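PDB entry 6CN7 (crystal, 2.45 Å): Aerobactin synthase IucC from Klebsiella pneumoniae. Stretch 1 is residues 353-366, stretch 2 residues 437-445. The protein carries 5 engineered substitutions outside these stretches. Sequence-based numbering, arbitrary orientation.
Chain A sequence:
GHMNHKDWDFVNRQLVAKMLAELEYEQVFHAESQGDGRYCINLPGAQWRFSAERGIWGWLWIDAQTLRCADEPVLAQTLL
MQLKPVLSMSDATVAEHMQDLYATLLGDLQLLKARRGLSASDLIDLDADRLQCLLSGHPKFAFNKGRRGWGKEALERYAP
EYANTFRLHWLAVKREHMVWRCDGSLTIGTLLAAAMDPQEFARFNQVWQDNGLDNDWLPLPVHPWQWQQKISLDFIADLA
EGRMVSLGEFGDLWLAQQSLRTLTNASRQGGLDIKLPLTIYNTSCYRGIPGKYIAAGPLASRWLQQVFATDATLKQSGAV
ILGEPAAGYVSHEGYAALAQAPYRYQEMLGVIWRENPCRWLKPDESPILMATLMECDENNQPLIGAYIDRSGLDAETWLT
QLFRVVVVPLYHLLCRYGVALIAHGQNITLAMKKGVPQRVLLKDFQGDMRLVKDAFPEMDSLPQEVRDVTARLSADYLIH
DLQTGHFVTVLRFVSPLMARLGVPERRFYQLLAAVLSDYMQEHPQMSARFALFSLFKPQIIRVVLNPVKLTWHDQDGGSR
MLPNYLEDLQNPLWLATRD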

# COMPACT_ATOMS: atom_id res chain seq x y z
N TRP A 353 19.32 -15.07 -7.86
CA TRP A 353 18.93 -16.03 -8.89
C TRP A 353 19.22 -17.44 -8.38
O TRP A 353 20.33 -17.72 -7.92
CB TRP A 353 19.68 -15.76 -10.19
CG TRP A 353 19.32 -14.45 -10.82
CD1 TRP A 353 19.93 -13.25 -10.61
CD2 TRP A 353 18.25 -14.20 -11.74
NE1 TRP A 353 19.32 -12.27 -11.35
CE2 TRP A 353 18.28 -12.83 -12.06
CE3 TRP A 353 17.28 -15.01 -12.33
CZ2 TRP A 353 17.38 -12.24 -12.94
CZ3 TRP A 353 16.38 -14.43 -13.21
CH2 TRP A 353 16.43 -13.06 -13.50
N ARG A 354 18.22 -18.31 -8.47
CA ARG A 354 18.31 -19.66 -7.94
C ARG A 354 18.15 -20.68 -9.06
O ARG A 354 17.50 -20.42 -10.07
CB ARG A 354 17.24 -19.93 -6.88
CG ARG A 354 17.60 -19.45 -5.49
CD ARG A 354 16.61 -19.99 -4.49
NE ARG A 354 16.86 -19.52 -3.14
CZ ARG A 354 16.05 -19.76 -2.11
NH1 ARG A 354 16.35 -19.30 -0.91
NH2 ARG A 354 14.94 -20.46 -2.29
N GLU A 355 18.76 -21.84 -8.85
CA GLU A 355 18.71 -22.93 -9.81
C GLU A 355 17.37 -23.65 -9.70
O GLU A 355 16.99 -24.12 -8.62
CB GLU A 355 19.87 -23.89 -9.55
CG GLU A 355 20.31 -24.68 -10.76
CD GLU A 355 21.59 -25.45 -10.49
OE1 GLU A 355 22.18 -25.26 -9.41
OE2 GLU A 355 22.01 -26.24 -11.37
N ASN A 356 16.64 -23.72 -10.81
CA ASN A 356 15.37 -24.43 -10.87
C ASN A 356 15.63 -25.94 -10.96
O ASN A 356 16.57 -26.37 -11.63
CB ASN A 356 14.57 -23.96 -12.08
CG ASN A 356 13.19 -24.60 -12.18
OD1 ASN A 356 13.03 -25.80 -11.96
ND2 ASN A 356 12.20 -23.80 -12.55
N PRO A 357 14.81 -26.77 -10.29
CA PRO A 357 15.01 -28.22 -10.40
C PRO A 357 15.14 -28.73 -11.83
O PRO A 357 15.92 -29.66 -12.07
CB PRO A 357 13.76 -28.78 -9.72
CG PRO A 357 13.45 -27.77 -8.67
CD PRO A 357 13.82 -26.43 -9.25
N CYS A 358 14.40 -28.16 -12.79
CA CYS A 358 14.38 -28.70 -14.14
C CYS A 358 15.77 -28.81 -14.75
O CYS A 358 15.96 -29.59 -15.69
CB CYS A 358 13.49 -27.85 -15.04
SG CYS A 358 14.31 -26.39 -15.71
N ARG A 359 16.74 -28.05 -14.24
CA ARG A 359 18.11 -28.18 -14.73
C ARG A 359 18.65 -29.58 -14.49
O ARG A 359 19.35 -30.14 -15.35
CB ARG A 359 19.00 -27.14 -14.04
CG ARG A 359 19.30 -25.91 -14.91
CD ARG A 359 19.49 -24.65 -14.07
NE ARG A 359 20.88 -24.20 -14.05
CZ ARG A 359 21.39 -23.29 -14.87
NH1 ARG A 359 20.64 -22.73 -15.81
NH2 ARG A 359 22.67 -22.95 -14.77
N TRP A 360 18.34 -30.17 -13.34
CA TRP A 360 18.90 -31.45 -12.94
C TRP A 360 17.95 -32.63 -13.12
O TRP A 360 18.34 -33.77 -12.85
CB TRP A 360 19.35 -31.38 -11.47
CG TRP A 360 20.53 -30.49 -11.25
CD1 TRP A 360 20.51 -29.16 -10.94
CD2 TRP A 360 21.91 -30.86 -11.32
NE1 TRP A 360 21.79 -28.68 -10.82
CE2 TRP A 360 22.67 -29.71 -11.04
CE3 TRP A 360 22.58 -32.06 -11.58
CZ2 TRP A 360 24.06 -29.72 -11.02
CZ3 TRP A 360 23.96 -32.07 -11.57
CH2 TRP A 360 24.69 -30.90 -11.29
N LEU A 361 16.73 -32.39 -13.58
CA LEU A 361 15.72 -33.45 -13.65
C LEU A 361 15.81 -34.21 -14.96
O LEU A 361 16.13 -33.66 -16.02
CB LEU A 361 14.32 -32.86 -13.50
CG LEU A 361 13.96 -32.25 -12.15
CD1 LEU A 361 12.58 -31.62 -12.21
CD2 LEU A 361 14.03 -33.29 -11.04
N LYS A 362 15.51 -35.51 -14.89
CA LYS A 362 15.40 -36.35 -16.07
C LYS A 362 14.07 -36.10 -16.76
O LYS A 362 13.16 -35.50 -16.18
CB LYS A 362 15.56 -37.81 -15.67
CG LYS A 362 16.98 -38.19 -15.29
CD LYS A 362 17.12 -39.67 -14.98
CE LYS A 362 18.05 -39.91 -13.81
NZ LYS A 362 19.30 -39.09 -13.88
N PRO A 363 13.92 -36.55 -18.00
CA PRO A 363 12.70 -36.20 -18.76
C PRO A 363 11.41 -36.59 -18.05
O PRO A 363 10.46 -35.79 -18.01
CB PRO A 363 12.88 -36.95 -20.08
CG PRO A 363 14.36 -37.14 -20.21
CD PRO A 363 14.85 -37.34 -18.82
N ASP A 364 11.34 -37.80 -17.50
CA ASP A 364 10.12 -38.29 -16.86
C ASP A 364 9.99 -37.87 -15.40
O ASP A 364 8.97 -38.17 -14.77
CB ASP A 364 10.05 -39.81 -16.96
N GLU A 365 10.99 -37.20 -14.84
CA GLU A 365 10.97 -36.83 -13.43
C GLU A 365 10.10 -35.60 -13.21
O GLU A 365 10.01 -34.71 -14.06
CB GLU A 365 12.38 -36.57 -12.92
CG GLU A 365 13.17 -37.82 -12.58
CD GLU A 365 14.57 -37.51 -12.10
OE1 GLU A 365 15.04 -36.38 -12.32
OE2 GLU A 365 15.21 -38.41 -11.51
N SER A 366 9.46 -35.55 -12.04
CA SER A 366 8.65 -34.41 -11.67
C SER A 366 8.95 -33.99 -10.24
O SER A 366 9.09 -34.84 -9.35
CB SER A 366 7.15 -34.73 -11.79
OG SER A 366 6.38 -33.59 -11.42
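Stretch 2 (437-445) PQRVLLKDF

Two salt bridges, one near each end of the contact, fix stretch 2 on stretch 1. At one end R439 NH1 lies 2.3 Å from E365 OE2, a very short hydrogen-bonded salt bridge. The CA-to-CB bond of R439 points sideways, but its side chain (chi1 p, then t, t) brings the guanidinium to the loop, where NH2 also makes a weak hydrogen bond to the backbone O of W360 at 2.7 Å, close to the guanidinium plane. E365 closes a type I beta turn that begins at K362, and its carboxylate is bonded back to that turn: K362 N donates to E365 OE1 at 2.8 Å, while E365 OE2 makes the closest approach to R439, at NH1. K362 adds a like charge nearby, its NZ 3.9 Å from R439 NH1.

At the other end R354, in the strand that opens stretch 1, extends toward D444, with NH1 2.5 Å from OD1; the position of that oxygen is less certain, so the exact length deserves caution. The carbonyl of K443 lies over one face of the same guanidinium, its O 4.3 Å from R354 CZ.

Residues P437 to L442 belong to a strand that begins earlier in the chain; its backbone is extended apart from Q438 (phi/psi -78/-50), and loop follows. Stretch 2 runs opposite in sequence order to stretch 1: Q438 lies nearest E365, with CA atoms 8.1 Å apart, and L441 nearest P357, at 7.4 Å between CA atoms. No backbone-to-backbone hydrogen bonds link the two, so side chains carry the contact.

Between the salt bridges the packing is apolar. L441 points toward stretch 1 and places CD2 3.5 Å from P357 CB and, more loosely, 4.4 Å from L361 CD2. V440 and L442, its neighbours in the strand, make no contact here. In all, 492 Å² is buried, summed over both sides.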

# COMPACT_ATOMS: atom_id res chain seq x y z
N PRO A 437 10.03 -41.75 -5.12
CA PRO A 437 11.00 -40.66 -4.97
C PRO A 437 12.38 -41.10 -5.46
O PRO A 437 12.97 -42.03 -4.91
CB PRO A 437 11.00 -40.38 -3.46
CG PRO A 437 10.45 -41.60 -2.83
CD PRO A 437 9.50 -42.21 -3.82
N GLN A 438 12.88 -40.41 -6.49
CA GLN A 438 14.17 -40.75 -7.08
C GLN A 438 15.32 -40.23 -6.23
O GLN A 438 16.25 -40.97 -5.91
CB GLN A 438 14.27 -40.17 -8.49
CG GLN A 438 13.11 -40.54 -9.41
CD GLN A 438 13.21 -41.96 -9.93
OE1 GLN A 438 14.23 -42.36 -10.49
NE2 GLN A 438 12.15 -42.74 -9.74
N ARG A 439 15.26 -38.95 -5.86
CA ARG A 439 16.30 -38.31 -5.08
C ARG A 439 15.75 -37.01 -4.53
O ARG A 439 14.66 -36.56 -4.91
CB ARG A 439 17.56 -38.08 -5.92
CG ARG A 439 17.33 -37.31 -7.21
CD ARG A 439 18.54 -37.45 -8.12
NE ARG A 439 18.50 -36.58 -9.28
CZ ARG A 439 17.93 -36.89 -10.44
NH1 ARG A 439 17.34 -38.06 -10.61
NH2 ARG A 439 17.96 -36.02 -11.45
N VAL A 440 16.51 -36.40 -3.62
CA VAL A 440 16.09 -35.17 -2.97
C VAL A 440 16.84 -34.00 -3.58
O VAL A 440 17.99 -34.13 -4.02
CB VAL A 440 16.31 -35.24 -1.44
CG1 VAL A 440 17.80 -35.19 -1.09
CG2 VAL A 440 15.56 -34.12 -0.75
N LEU A 441 16.19 -32.84 -3.62
CA LEU A 441 16.78 -31.60 -4.09
C LEU A 441 16.70 -30.58 -2.97
O LEU A 441 15.61 -30.30 -2.46
CB LEU A 441 16.08 -31.08 -5.34
CG LEU A 441 16.40 -31.75 -6.68
CD1 LEU A 441 15.85 -33.16 -6.75
CD2 LEU A 441 15.86 -30.91 -7.82
N LEU A 442 17.84 -30.03 -2.58
CA LEU A 442 17.92 -29.03 -1.52
C LEU A 442 18.28 -27.68 -2.13
O LEU A 442 19.07 -27.61 -3.08
CB LEU A 442 18.97 -29.44 -0.48
CG LEU A 442 18.84 -30.88 0.01
CD1 LEU A 442 20.04 -31.26 0.86
CD2 LEU A 442 17.55 -31.08 0.79
N LYS A 443 17.68 -26.62 -1.58
CA LYS A 443 17.82 -25.29 -2.18
C LYS A 443 18.06 -24.17 -1.18
O LYS A 443 18.68 -23.17 -1.56
CB LYS A 443 16.58 -24.96 -3.00
CG LYS A 443 15.26 -25.13 -2.25
CD LYS A 443 14.05 -24.87 -3.15
CE LYS A 443 13.90 -25.95 -4.21
NZ LYS A 443 12.62 -25.84 -4.97
N ASP A 444 17.62 -24.27 0.07
CA ASP A 444 17.68 -23.17 1.03
C ASP A 444 18.84 -23.38 2.00
O ASP A 444 18.78 -24.24 2.88
CB ASP A 444 16.36 -23.02 1.77
CG ASP A 444 15.29 -22.36 0.91
OD1 ASP A 444 15.60 -21.34 0.27
OD2 ASP A 444 14.15 -22.87 0.86
N PHE A 445 19.89 -22.58 1.82
CA PHE A 445 20.94 -22.42 2.81
C PHE A 445 21.38 -20.96 2.77
O PHE A 445 21.41 -20.33 1.71
CB PHE A 445 22.13 -23.34 2.54
CG PHE A 445 22.02 -24.08 1.26
CD1 PHE A 445 22.51 -23.54 0.09
CD2 PHE A 445 21.41 -25.33 1.21
CE1 PHE A 445 22.41 -24.21 -1.11
CE2 PHE A 445 21.29 -26.02 0.02
CZ PHE A 445 21.79 -25.46 -1.15